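Local coordinates for diol-dehydratase (Roseburia inulinivorans, PDB 5I2A), which dehydrates 1,2-propanediol as a B12-independent glycyl radical enzyme, probably by radical chemistry that yields propionaldehyde, at residues A[166-171]-A[432-437]; A[363-368]-A[388-393]; A[588-593]-A[713-718]. All blocks are in the same frame, centred on the assembly; numbering follows the deposited sequence.

Interaction 1: residues A[166-171]-A[432-437]. With EDO (1,2-ethanediol), chain C.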
ATOM      1  N   HIS A 166      -0.930 -15.082  16.908  1.00 10.83           N
ATOM      2  CA  HIS A 166      -0.067 -16.259  16.753  1.00 11.25           C
ATOM      3  C   HIS A 166       1.402 -15.870  16.827  1.00 10.00           C
ATOM      4  O   HIS A 166       2.169 -16.057  15.890  1.00 12.46           O
ATOM      5  CB  HIS A 166      -0.391 -16.989  15.438  1.00  8.67           C
ATOM      6  CG  HIS A 166      -1.738 -17.628  15.456  1.00 10.62           C
ATOM      7  ND1 HIS A 166      -2.908 -16.889  15.459  1.00 11.46           N
ATOM      8  CD2 HIS A 166      -2.114 -18.923  15.570  1.00  9.09           C
ATOM      9  CE1 HIS A 166      -3.939 -17.706  15.543  1.00 11.17           C
ATOM     10  NE2 HIS A 166      -3.486 -18.949  15.598  1.00 12.53           N
ATOM     11  N   VAL A 167       1.765 -15.302  17.961  1.00 12.97           N
ATOM     12  CA  VAL A 167       3.084 -14.754  18.144  1.00 12.85           C
ATOM     13  C   VAL A 167       3.453 -14.768  19.626  1.00 14.06           C
ATOM     14  O   VAL A 167       2.589 -14.637  20.508  1.00 12.39           O
ATOM     15  CB  VAL A 167       3.173 -13.306  17.590  1.00 12.24           C
ATOM     16  CG1 VAL A 167       2.164 -12.406  18.294  1.00 10.73           C
ATOM     17  CG2 VAL A 167       4.594 -12.737  17.744  1.00 10.62           C
ATOM     18  N   THR A 168       4.742 -14.970  19.876  1.00 13.34           N
ATOM     19  CA  THR A 168       5.354 -14.705  21.163  1.00 15.51           C
ATOM     20  C   THR A 168       6.278 -13.507  21.015  1.00 14.60           C
ATOM     21  O   THR A 168       7.350 -13.574  20.418  1.00 12.44           O
ATOM     22  CB  THR A 168       6.166 -15.887  21.687  1.00 13.54           C
ATOM     23  OG1 THR A 168       5.294 -16.984  21.925  1.00 13.89           O
ATOM     24  CG2 THR A 168       6.896 -15.497  22.975  1.00 10.48           C
ATOM     25  N   VAL A 169       5.844 -12.425  21.612  1.00 15.63           N
ATOM     26  CA  VAL A 169       6.470 -11.142  21.491  1.00 11.26           C
ATOM     27  C   VAL A 169       7.657 -11.092  22.490  1.00 16.22           C
ATOM     28  O   VAL A 169       7.837 -12.020  23.291  1.00 12.79           O
ATOM     29  CB  VAL A 169       5.374 -10.088  21.764  1.00 18.26           C
ATOM     30  CG1 VAL A 169       5.336  -9.621  23.229  1.00 13.29           C
ATOM     31  CG2 VAL A 169       5.295  -9.052  20.725  1.00 19.96           C
ATOM     32  N   GLN A 170       8.476 -10.046  22.439  1.00 15.34           N
ATOM     33  CA  GLN A 170       9.604  -9.925  23.361  1.00 17.85           C
ATOM     34  C   GLN A 170       9.168  -9.422  24.749  1.00 17.49           C
ATOM     35  O   GLN A 170       9.437  -8.278  25.107  1.00 16.39           O
ATOM     36  CB  GLN A 170      10.674  -8.980  22.788  1.00 16.75           C
ATOM     37  CG  GLN A 170      11.460  -9.512  21.583  1.00 11.49           C
ATOM     38  CD  GLN A 170      12.240  -8.409  20.847  1.00 20.23           C
ATOM     39  OE1 GLN A 170      12.569  -7.369  21.425  1.00 18.33           O
ATOM     40  NE2 GLN A 170      12.522  -8.634  19.562  1.00 15.08           N
ATOM     41  N   TYR A 171       8.493 -10.266  25.524  1.00 15.02           N
ATOM     42  CA  TYR A 171       8.122  -9.880  26.885  1.00 17.45           C
ATOM     43  C   TYR A 171       9.371  -9.475  27.670  1.00 16.30           C
ATOM     44  O   TYR A 171       9.340  -8.536  28.455  1.00 17.48           O
ATOM     45  CB  TYR A 171       7.404 -11.016  27.611  1.00 13.73           C
ATOM     46  CG  TYR A 171       6.129 -11.485  26.944  1.00 11.21           C
ATOM     47  CD1 TYR A 171       4.928 -10.847  27.177  1.00 10.60           C
ATOM     48  CD2 TYR A 171       6.139 -12.580  26.098  1.00 11.38           C
ATOM     49  CE1 TYR A 171       3.759 -11.281  26.570  1.00 13.88           C
ATOM     50  CE2 TYR A 171       4.984 -13.025  25.483  1.00 10.64           C
ATOM     51  CZ  TYR A 171       3.793 -12.375  25.727  1.00 12.68           C
ATOM     52  OH  TYR A 171       2.638 -12.818  25.131  1.00 17.67           O
ATOM     53  N   ASN A 432      15.936 -21.785  21.835  1.00 13.71           N
ATOM     54  CA  ASN A 432      15.107 -20.946  22.669  1.00 17.26           C
ATOM     55  C   ASN A 432      13.647 -20.963  22.226  1.00 10.74           C
ATOM     56  O   ASN A 432      12.894 -20.048  22.536  1.00 13.97           O
ATOM     57  CB  ASN A 432      15.635 -19.514  22.668  1.00 16.66           C
ATOM     58  CG  ASN A 432      15.026 -18.686  23.771  1.00 20.89           C
ATOM     59  OD1 ASN A 432      14.941 -19.143  24.900  1.00 18.10           O
ATOM     60  ND2 ASN A 432      14.546 -17.485  23.439  1.00 17.66           N
ATOM     61  N   TYR A 433      13.234 -21.993  21.503  1.00 11.42           N
ATOM     62  CA  TYR A 433      11.871 -21.981  20.965  1.00 12.85           C
ATOM     63  C   TYR A 433      10.797 -22.081  22.049  1.00 13.28           C
ATOM     64  O   TYR A 433      11.026 -22.608  23.150  1.00 13.43           O
ATOM     65  CB  TYR A 433      11.676 -23.108  19.941  1.00 11.83           C
ATOM     66  CG  TYR A 433      11.339 -24.468  20.529  1.00 11.67           C
ATOM     67  CD1 TYR A 433      10.015 -24.842  20.757  1.00 13.66           C
ATOM     68  CD2 TYR A 433      12.335 -25.387  20.831  1.00 11.80           C
ATOM     69  CE1 TYR A 433       9.696 -26.082  21.281  1.00 10.46           C
ATOM     70  CE2 TYR A 433      12.025 -26.638  21.368  1.00 13.24           C
ATOM     71  CZ  TYR A 433      10.694 -26.975  21.590  1.00 10.49           C
ATOM     72  OH  TYR A 433      10.363 -28.205  22.116  1.00 11.17           O
ATOM     73  N   ASN A 434       9.610 -21.581  21.737  1.00 12.56           N
ATOM     74  CA  ASN A 434       8.450 -22.002  22.506  1.00 12.13           C
ATOM     75  C   ASN A 434       7.325 -22.373  21.550  1.00 15.57           C
ATOM     76  O   ASN A 434       7.517 -22.386  20.330  1.00 15.85           O
ATOM     77  CB  ASN A 434       8.019 -20.935  23.517  1.00  9.65           C
ATOM     78  CG  ASN A 434       7.653 -19.613  22.876  1.00 13.68           C
ATOM     79  OD1 ASN A 434       8.412 -18.653  22.940  1.00 17.18           O
ATOM     80  ND2 ASN A 434       6.462 -19.543  22.294  1.00 11.79           N
ATOM     81  N   ILE A 435       6.171 -22.705  22.102  1.00 13.02           N
ATOM     82  CA  ILE A 435       5.039 -23.127  21.295  1.00 11.74           C
ATOM     83  C   ILE A 435       4.032 -21.974  21.168  1.00 12.34           C
ATOM     84  O   ILE A 435       3.829 -21.203  22.096  1.00 11.86           O
ATOM     85  CB  ILE A 435       4.364 -24.385  21.888  1.00 12.88           C
ATOM     86  CG1 ILE A 435       5.318 -25.589  21.834  1.00 12.49           C
ATOM     87  CG2 ILE A 435       3.056 -24.726  21.158  1.00 10.22           C
ATOM     88  CD1 ILE A 435       5.799 -25.977  20.413  1.00 11.79           C
ATOM     89  N   ILE A 436       3.451 -21.845  19.985  1.00 13.67           N
ATOM     90  CA  ILE A 436       2.400 -20.886  19.713  1.00  9.83           C
ATOM     91  C   ILE A 436       1.076 -21.620  19.680  1.00 13.83           C
ATOM     92  O   ILE A 436       0.972 -22.650  19.018  1.00  9.27           O
ATOM     93  CB  ILE A 436       2.605 -20.185  18.346  1.00 17.08           C
ATOM     94  CG1 ILE A 436       3.952 -19.436  18.302  1.00 12.83           C
ATOM     95  CG2 ILE A 436       1.397 -19.295  18.000  1.00 10.49           C
ATOM     96  CD1 ILE A 436       4.077 -18.278  19.282  1.00 10.90           C
ATOM     97  N   GLY A 437       0.062 -21.079  20.359  1.00 10.32           N
ATOM     98  CA  GLY A 437      -1.288 -21.598  20.234  1.00 11.76           C
ATOM     99  C   GLY A 437      -1.447 -23.054  20.662  1.00 13.22           C
ATOM    100  O   GLY A 437      -1.384 -23.363  21.848  1.00 13.15           O
TER
HETATM  101  C1  EDO C 901      -3.850 -22.553  17.088  1.00 11.44           C
HETATM  102  O1  EDO C 901      -2.784 -21.617  17.230  1.00 14.88           O
HETATM  103  C2  EDO C 901      -5.163 -21.786  17.273  1.00 13.72           C
HETATM  104  O2  EDO C 901      -5.413 -20.874  16.183  1.00 13.40           O

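Interaction 2: residues A[363-368]-A[388-393]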
ATOM      1  N   LEU A 363      10.428 -21.457  38.972  1.00 17.55           N
ATOM      2  CA  LEU A 363       9.199 -21.030  38.310  1.00 18.20           C
ATOM      3  C   LEU A 363       8.626 -22.142  37.430  1.00 13.07           C
ATOM      4  O   LEU A 363       7.412 -22.219  37.261  1.00 18.54           O
ATOM      5  CB  LEU A 363       9.435 -19.759  37.481  1.00 16.59           C
ATOM      6  CG  LEU A 363       9.731 -18.490  38.282  1.00 17.61           C
ATOM      7  CD1 LEU A 363       9.801 -17.273  37.378  1.00 17.22           C
ATOM      8  CD2 LEU A 363       8.670 -18.267  39.353  1.00 19.75           C
ATOM      9  N   SER A 364       9.490 -22.994  36.877  1.00 13.12           N
ATOM     10  CA  SER A 364       9.026 -24.127  36.075  1.00 14.68           C
ATOM     11  C   SER A 364       7.989 -24.955  36.866  1.00 19.32           C
ATOM     12  O   SER A 364       6.909 -25.277  36.357  1.00 15.02           O
ATOM     13  CB  SER A 364      10.196 -25.029  35.644  1.00 13.58           C
ATOM     14  OG  SER A 364      11.265 -24.293  35.082  1.00 18.20           O
ATOM     15  N   PHE A 365       8.314 -25.281  38.115  1.00 17.45           N
ATOM     16  CA  PHE A 365       7.386 -26.024  38.974  1.00 14.77           C
ATOM     17  C   PHE A 365       6.185 -25.169  39.368  1.00 15.37           C
ATOM     18  O   PHE A 365       5.062 -25.656  39.412  1.00 18.97           O
ATOM     19  CB  PHE A 365       8.104 -26.545  40.231  1.00 15.34           C
ATOM     20  CG  PHE A 365       9.162 -27.574  39.937  1.00 15.33           C
ATOM     21  CD1 PHE A 365       8.843 -28.917  39.850  1.00 16.16           C
ATOM     22  CD2 PHE A 365      10.467 -27.197  39.723  1.00 18.95           C
ATOM     23  CE1 PHE A 365       9.814 -29.854  39.564  1.00 17.40           C
ATOM     24  CE2 PHE A 365      11.438 -28.135  39.438  1.00 17.64           C
ATOM     25  CZ  PHE A 365      11.110 -29.461  39.349  1.00 13.21           C
ATOM     26  N   MET A 366       6.413 -23.889  39.643  1.00 17.68           N
ATOM     27  CA  MET A 366       5.327 -23.042  40.132  1.00 15.86           C
ATOM     28  C   MET A 366       4.262 -22.790  39.061  1.00 17.08           C
ATOM     29  O   MET A 366       3.092 -22.609  39.387  1.00 17.52           O
ATOM     30  CB  MET A 366       5.890 -21.732  40.672  1.00 17.18           C
ATOM     31  CG  MET A 366       6.726 -21.972  41.955  1.00 19.22           C
ATOM     32  SD  MET A 366       7.808 -20.615  42.435  1.00 28.27           S
ATOM     33  CE  MET A 366       6.564 -19.403  42.816  1.00 13.70           C
ATOM     34  N   CYS A 367       4.661 -22.813  37.789  1.00 15.06           N
ATOM     35  CA  CYS A 367       3.703 -22.696  36.687  1.00 15.51           C
ATOM     36  C   CYS A 367       2.789 -23.924  36.634  1.00 14.58           C
ATOM     37  O   CYS A 367       1.586 -23.813  36.427  1.00 15.86           O
ATOM     38  CB  CYS A 367       4.441 -22.506  35.358  1.00 12.20           C
ATOM     39  SG  CYS A 367       5.266 -20.897  35.205  1.00 17.13           S
ATOM     40  N   ILE A 368       3.365 -25.099  36.839  1.00 16.32           N
ATOM     41  CA  ILE A 368       2.572 -26.315  36.903  1.00 16.17           C
ATOM     42  C   ILE A 368       1.594 -26.269  38.100  1.00 17.23           C
ATOM     43  O   ILE A 368       0.428 -26.637  37.987  1.00 14.35           O
ATOM     44  CB  ILE A 368       3.474 -27.553  37.004  1.00 15.75           C
ATOM     45  CG1 ILE A 368       4.312 -27.701  35.734  1.00 15.57           C
ATOM     46  CG2 ILE A 368       2.647 -28.800  37.229  1.00 18.57           C
ATOM     47  CD1 ILE A 368       5.317 -28.833  35.780  1.00 15.02           C
ATOM     48  N   GLY A 388      18.009 -34.360  28.406  1.00 21.49           N
ATOM     49  CA  GLY A 388      18.456 -33.930  29.719  1.00 16.92           C
ATOM     50  C   GLY A 388      17.398 -33.293  30.607  1.00 21.39           C
ATOM     51  O   GLY A 388      17.737 -32.655  31.594  1.00 19.17           O
ATOM     52  N   SER A 389      16.118 -33.460  30.274  1.00 19.36           N
ATOM     53  CA  SER A 389      15.047 -32.927  31.125  1.00 17.28           C
ATOM     54  C   SER A 389      15.188 -33.398  32.572  1.00 20.20           C
ATOM     55  O   SER A 389      15.466 -34.558  32.817  1.00 19.52           O
ATOM     56  CB  SER A 389      13.660 -33.348  30.612  1.00 17.98           C
ATOM     57  OG  SER A 389      13.283 -32.638  29.452  1.00 18.62           O
ATOM     58  N   SER A 390      14.999 -32.486  33.515  1.00 16.67           N
ATOM     59  CA  SER A 390      14.860 -32.837  34.922  1.00 19.66           C
ATOM     60  C   SER A 390      13.766 -33.885  35.130  1.00 22.90           C
ATOM     61  O   SER A 390      12.617 -33.687  34.735  1.00 18.92           O
ATOM     62  CB  SER A 390      14.557 -31.587  35.737  1.00 14.48           C
ATOM     63  OG  SER A 390      13.871 -31.902  36.924  1.00 19.55           O
ATOM     64  N   LYS A 391      14.131 -35.012  35.725  1.00 22.19           N
ATOM     65  CA  LYS A 391      13.166 -36.066  35.991  1.00 20.58           C
ATOM     66  C   LYS A 391      12.079 -35.557  36.939  1.00 19.81           C
ATOM     67  O   LYS A 391      10.909 -35.904  36.802  1.00 19.35           O
ATOM     68  CB  LYS A 391      13.854 -37.307  36.577  1.00 25.66           C
ATOM     69  CG  LYS A 391      12.903 -38.496  36.831  1.00 35.28           C
ATOM     70  CD  LYS A 391      13.630 -39.693  37.462  1.00 59.56           C
ATOM     71  CE  LYS A 391      12.671 -40.793  37.950  1.00 54.65           C
ATOM     72  NZ  LYS A 391      11.906 -41.441  36.847  1.00 53.11           N
ATOM     73  N   ALA A 392      12.468 -34.714  37.888  1.00 18.98           N
ATOM     74  CA  ALA A 392      11.515 -34.164  38.841  1.00 19.00           C
ATOM     75  C   ALA A 392      10.459 -33.301  38.138  1.00 16.27           C
ATOM     76  O   ALA A 392       9.299 -33.300  38.531  1.00 17.58           O
ATOM     77  CB  ALA A 392      12.234 -33.349  39.909  1.00 18.42           C
ATOM     78  N   LEU A 393      10.864 -32.560  37.112  1.00 17.96           N
ATOM     79  CA  LEU A 393       9.917 -31.705  36.410  1.00 18.01           C
ATOM     80  C   LEU A 393       8.980 -32.581  35.583  1.00 15.65           C
ATOM     81  O   LEU A 393       7.782 -32.335  35.555  1.00 17.76           O
ATOM     82  CB  LEU A 393      10.635 -30.668  35.525  1.00 16.43           C
ATOM     83  CG  LEU A 393       9.706 -29.632  34.874  1.00 13.81           C
ATOM     84  CD1 LEU A 393       9.048 -28.725  35.915  1.00 11.14           C
ATOM     85  CD2 LEU A 393      10.459 -28.807  33.814  1.00 11.44           C
TER

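Interaction 3: residues A[588-593]-A[713-718]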
ATOM      1  N   GLU A 588     -21.865 -43.170  -1.606  1.00 21.39           N
ATOM      2  CA  GLU A 588     -22.953 -42.245  -1.875  1.00 19.05           C
ATOM      3  C   GLU A 588     -24.161 -42.536  -0.991  1.00 21.08           C
ATOM      4  O   GLU A 588     -24.827 -41.615  -0.532  1.00 22.33           O
ATOM      5  CB  GLU A 588     -23.361 -42.309  -3.349  1.00 22.58           C
ATOM      6  CG  GLU A 588     -22.322 -41.749  -4.307  1.00 25.75           C
ATOM      7  CD  GLU A 588     -22.664 -42.020  -5.768  1.00 29.32           C
ATOM      8  OE1 GLU A 588     -23.567 -42.841  -6.026  1.00 31.98           O
ATOM      9  OE2 GLU A 588     -22.032 -41.407  -6.653  1.00 35.27           O
ATOM     10  N   MET A 589     -24.414 -43.818  -0.741  1.00 22.28           N
ATOM     11  CA  MET A 589     -25.566 -44.260   0.042  1.00 20.25           C
ATOM     12  C   MET A 589     -25.254 -44.502   1.531  1.00 24.27           C
ATOM     13  O   MET A 589     -26.032 -45.160   2.239  1.00 22.43           O
ATOM     14  CB  MET A 589     -26.146 -45.542  -0.574  1.00 29.36           C
ATOM     15  CG  MET A 589     -26.680 -45.373  -1.984  1.00 25.12           C
ATOM     16  SD  MET A 589     -28.029 -44.189  -2.004  1.00 34.76           S
ATOM     17  CE  MET A 589     -29.065 -44.803  -0.698  1.00 35.78           C
ATOM     18  N   ASN A 590     -24.128 -43.968   2.003  1.00 21.78           N
ATOM     19  CA  ASN A 590     -23.743 -44.092   3.412  1.00 18.40           C
ATOM     20  C   ASN A 590     -23.771 -45.545   3.896  1.00 18.84           C
ATOM     21  O   ASN A 590     -24.226 -45.832   4.997  1.00 18.46           O
ATOM     22  CB  ASN A 590     -24.652 -43.234   4.294  1.00 18.69           C
ATOM     23  CG  ASN A 590     -24.063 -42.980   5.670  1.00 22.23           C
ATOM     24  OD1 ASN A 590     -22.846 -43.000   5.847  1.00 19.82           O
ATOM     25  ND2 ASN A 590     -24.930 -42.737   6.656  1.00 19.07           N
ATOM     26  N   TYR A 591     -23.290 -46.446   3.043  1.00 22.30           N
ATOM     27  CA  TYR A 591     -23.202 -47.863   3.360  1.00 23.16           C
ATOM     28  C   TYR A 591     -24.577 -48.477   3.702  1.00 24.84           C
ATOM     29  O   TYR A 591     -24.660 -49.479   4.400  1.00 23.44           O
ATOM     30  CB  TYR A 591     -22.233 -48.075   4.522  1.00 22.87           C
ATOM     31  CG  TYR A 591     -20.772 -47.794   4.211  1.00 20.09           C
ATOM     32  CD1 TYR A 591     -20.035 -48.650   3.406  1.00 20.86           C
ATOM     33  CD2 TYR A 591     -20.122 -46.698   4.757  1.00 20.56           C
ATOM     34  CE1 TYR A 591     -18.700 -48.411   3.133  1.00 21.89           C
ATOM     35  CE2 TYR A 591     -18.773 -46.453   4.497  1.00 19.08           C
ATOM     36  CZ  TYR A 591     -18.070 -47.313   3.684  1.00 19.43           C
ATOM     37  OH  TYR A 591     -16.735 -47.090   3.412  1.00 18.29           O
ATOM     38  N   GLY A 592     -25.646 -47.860   3.213  1.00 22.74           N
ATOM     39  CA  GLY A 592     -26.994 -48.305   3.517  1.00 28.21           C
ATOM     40  C   GLY A 592     -27.462 -47.963   4.924  1.00 25.42           C
ATOM     41  O   GLY A 592     -28.454 -48.501   5.386  1.00 25.38           O
ATOM     42  N   LYS A 593     -26.768 -47.054   5.604  1.00 26.60           N
ATOM     43  CA  LYS A 593     -27.118 -46.728   6.985  1.00 23.36           C
ATOM     44  C   LYS A 593     -28.113 -45.575   7.107  1.00 24.71           C
ATOM     45  O   LYS A 593     -28.457 -45.166   8.211  1.00 29.20           O
ATOM     46  CB  LYS A 593     -25.856 -46.393   7.787  1.00 25.55           C
ATOM     47  CG  LYS A 593     -24.794 -47.479   7.759  1.00 20.24           C
ATOM     48  CD  LYS A 593     -25.163 -48.641   8.662  1.00 30.27           C
ATOM     49  CE  LYS A 593     -24.118 -49.749   8.586  1.00 34.63           C
ATOM     50  NZ  LYS A 593     -24.322 -50.781   9.643  1.00 37.49           N
ATOM     51  N   ARG A 713     -15.844 -44.845   7.785  1.00 18.89           N
ATOM     52  CA  ARG A 713     -16.434 -43.716   8.467  1.00 19.79           C
ATOM     53  C   ARG A 713     -17.759 -43.336   7.791  1.00 18.04           C
ATOM     54  O   ARG A 713     -17.826 -43.249   6.575  1.00 19.60           O
ATOM     55  CB  ARG A 713     -15.441 -42.550   8.450  1.00 21.84           C
ATOM     56  CG  ARG A 713     -15.915 -41.286   9.100  1.00 19.99           C
ATOM     57  CD  ARG A 713     -14.951 -40.095   8.885  1.00 17.66           C
ATOM     58  NE  ARG A 713     -15.796 -38.927   8.708  1.00 17.00           N
ATOM     59  CZ  ARG A 713     -16.354 -38.604   7.550  1.00 15.55           C
ATOM     60  NH1 ARG A 713     -16.094 -39.318   6.459  1.00 14.77           N
ATOM     61  NH2 ARG A 713     -17.171 -37.571   7.481  1.00 15.92           N
ATOM     62  N   LEU A 714     -18.804 -43.112   8.575  1.00 16.91           N
ATOM     63  CA  LEU A 714     -20.108 -42.769   8.012  1.00 18.46           C
ATOM     64  C   LEU A 714     -20.182 -41.290   7.648  1.00 19.31           C
ATOM     65  O   LEU A 714     -19.436 -40.467   8.181  1.00 18.45           O
ATOM     66  CB  LEU A 714     -21.234 -43.126   8.991  1.00 18.97           C
ATOM     67  CG  LEU A 714     -21.310 -44.601   9.399  1.00 19.60           C
ATOM     68  CD1 LEU A 714     -22.553 -44.885  10.252  1.00 21.34           C
ATOM     69  CD2 LEU A 714     -21.261 -45.508   8.178  1.00 19.73           C
ATOM     70  N   ALA A 715     -21.091 -40.967   6.738  1.00 18.77           N
ATOM     71  CA  ALA A 715     -21.257 -39.611   6.236  1.00 16.35           C
ATOM     72  C   ALA A 715     -21.460 -38.568   7.341  1.00 19.45           C
ATOM     73  O   ALA A 715     -22.236 -38.765   8.277  1.00 17.50           O
ATOM     74  CB  ALA A 715     -22.432 -39.567   5.264  1.00 19.19           C
ATOM     75  N   HIS A 716     -20.725 -37.468   7.211  1.00 17.26           N
ATOM     76  CA  HIS A 716     -20.878 -36.260   8.023  1.00 18.57           C
ATOM     77  C   HIS A 716     -20.484 -36.431   9.490  1.00 13.75           C
ATOM     78  O   HIS A 716     -20.714 -35.541  10.294  1.00 14.61           O
ATOM     79  CB  HIS A 716     -22.310 -35.732   7.885  1.00 16.62           C
ATOM     80  CG  HIS A 716     -22.743 -35.612   6.456  1.00 19.16           C
ATOM     81  ND1 HIS A 716     -23.961 -36.065   5.999  1.00 18.85           N
ATOM     82  CD2 HIS A 716     -22.083 -35.144   5.367  1.00 20.10           C
ATOM     83  CE1 HIS A 716     -24.042 -35.863   4.695  1.00 20.88           C
ATOM     84  NE2 HIS A 716     -22.913 -35.309   4.285  1.00 20.19           N
ATOM     85  N   THR A 717     -19.846 -37.550   9.822  1.00 16.43           N
ATOM     86  CA  THR A 717     -19.277 -37.727  11.161  1.00 18.09           C
ATOM     87  C   THR A 717     -17.883 -37.078  11.197  1.00 18.70           C
ATOM     88  O   THR A 717     -17.344 -36.756  10.141  1.00 17.61           O
ATOM     89  CB  THR A 717     -19.197 -39.211  11.548  1.00 17.49           C
ATOM     90  OG1 THR A 717     -18.290 -39.890  10.675  1.00 16.41           O
ATOM     91  CG2 THR A 717     -20.615 -39.865  11.502  1.00 15.86           C
ATOM     92  N   PRO A 718     -17.311 -36.865  12.402  1.00 16.48           N
ATOM     93  CA  PRO A 718     -16.020 -36.158  12.473  1.00 16.68           C
ATOM     94  C   PRO A 718     -14.895 -36.883  11.742  1.00 18.04           C
ATOM     95  O   PRO A 718     -14.931 -38.107  11.648  1.00 17.82           O
ATOM     96  CB  PRO A 718     -15.730 -36.100  13.981  1.00 16.21           C
ATOM     97  CG  PRO A 718     -17.111 -36.126  14.623  1.00 15.51           C
ATOM     98  CD  PRO A 718     -17.918 -37.039  13.740  1.00 15.84           C
TER
HETATM   99  O   HOH W   1     -24.265 -40.635   8.684  1.00 22.95           O

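Interaction 1: residues A[166-171]-A[432-437]
H166 and I436 meet beside the pocket that holds a 1,2-ethanediol molecule, in the buried core of this pyruvate formate-lyase-like fold. Segment 166-171 leaves strand 165-167, which runs parallel to strand 283-285; segment 432-437 carries strand 434-436, whose antiparallel mate is 440-442. The two segments do not pair as strands with each other. I436 is the hydrophobic wedge. With its CG2 anti to the backbone N, that methyl lies 3.6 Å from H166 CA and also touches the imidazole-bearing CB, while the other branch turns along the neighbouring chain until CD1 packs 3.6 Å from V167 C. The same methyl comes to 3.2 Å from T168 OG1, a tight fit of carbon against hydroxyl. T168 and N434 reach toward each other tip to tip: ND2 of N434 donates to OG1 of T168 (2.8 Å, 154° at the hydrogen), with the oxygen tilted slightly from the amide plane. The hydroxyl in turn bonds to S286 O, so it joins three parts of the chain. The asparagine CG sits between its own N and C (chi1 60°), and ND2 makes a second, weak bond to I435 O. An alanine in place of N434 would probably leave T168 OG1 without this donor and its methyl CG2 without the OD1 that lies 3.5 Å away. In the pocket, D452, E440, H283 and S284 also bond the diol, which probably came from the crystallisation liquor but is consistent with a diol-binding site. G437, with positive phi, lies against it: CA is 3.4 Å from O1, where a CB would collide. At the edge of the imidazole and in its plane, H166 NE2 donates to O2 of the diol over 2.8 Å.

Interaction 2: residues A[363-368]-A[388-393]
L393 turns its CG anti to the backbone N (chi1 -174°), and chi2 of 66° then carries its methyl CD1 over the face of F365, whose own CG lies beside the backbone N, anti to the carbonyl carbon. CD1 stands 3.9 Å from the ring centroid and 11° off the normal, a CH-pi contact close to the middle of the ring. The same methyl is shared: it reaches I368 CD1 at 3.7 Å and S364 CB at 3.9 Å, one helical turn of 362-374 closing round it. The two helices belong to consecutive beta-alpha-beta crossovers: helix 362-374 links parallel strands 346-350 and 380-385, and the next crossover, from 380-385 to strand 409-412, runs through helix 391-402. F365 meets the very start of the second helix, its CE1 3.6 Å from A392 O, which lies at the ring edge, and its CZ 4.1 Å from A392 CB. The ring also meets that of Y4, with the planes inclined. S390 is the N-cap of helix 391-402: its OG accepts from L393 N at 3.1 Å and bonds to Y4 OH as well, which ties the N-terminal residues of the chain to this helix start.

Interaction 3: residues A[588-593]-A[713-718]
N590 and A715, whose CA atoms lie 5.9 Å apart, bring together a Schellman motif and a type II beta turn: N590 is the C-prime residue that ends helix 580-588, positive phi continuing through Y591 and G592, and the turn runs from L714 to T717. The asparagine side chain makes the main link. Its CG is anti to the backbone N (chi1 -162°), and OD1 accepts from A715 N over 2.8 Å. The bond is almost straight at the hydrogen, 176°, yet the nitrogen stands well above the carbonyl plane of the amide. On the other branch, N590 ND2 donates to a water at 3.0 Å, and that water donates in turn to A715 O at 2.8 Å, so one amide takes up both the N-H and, through water, the C=O of A715. ND2 also bonds to G594 O. Beside this polar bridge, L714 lays its CD2 3.8 Å from Y591 CD2, the two side chains crossing obliquely, and K593 approaches the same methyl through its CG. The tyrosine edge faces R713 O, its OH bonds to T709 O, and its ring stacks on H647 of helix 637-651, which also touches L714 and K593. The loop end of segment 713-718 is braced from within. T717 OG1 donates to L714 O across the turn at 2.8 Å. The R713 side chain starts out extended, and the loop curls round to meet its guanidinium, which also bonds to G707, T709 and T706. Held in the guanidinium plane, T717 O accepts from the arginine side-on, 3.0 Å from R713 NE and 2.8 Å from R713 NH2.

Overall arrangement
Interaction 1 lies nearest the centre of the chain, about 13 Å from it, and is the contact that lines the diol pocket. Interaction 2 is nested along the sequence inside the loop closed by residues 166-171 and 432-437; the two centres are about 19 Å apart and the nearest atoms about 9 Å, so they do not touch. It belongs to the outer helices around the sheet rather than to the pocket. Interaction 3 follows in series, with its centre about 41 Å from interaction 1 and about 46 Å from interaction 2, and joins two loops remote from the bound 1,2-ethanediol. The glycyl radical predicted at G817 is absent from this structure.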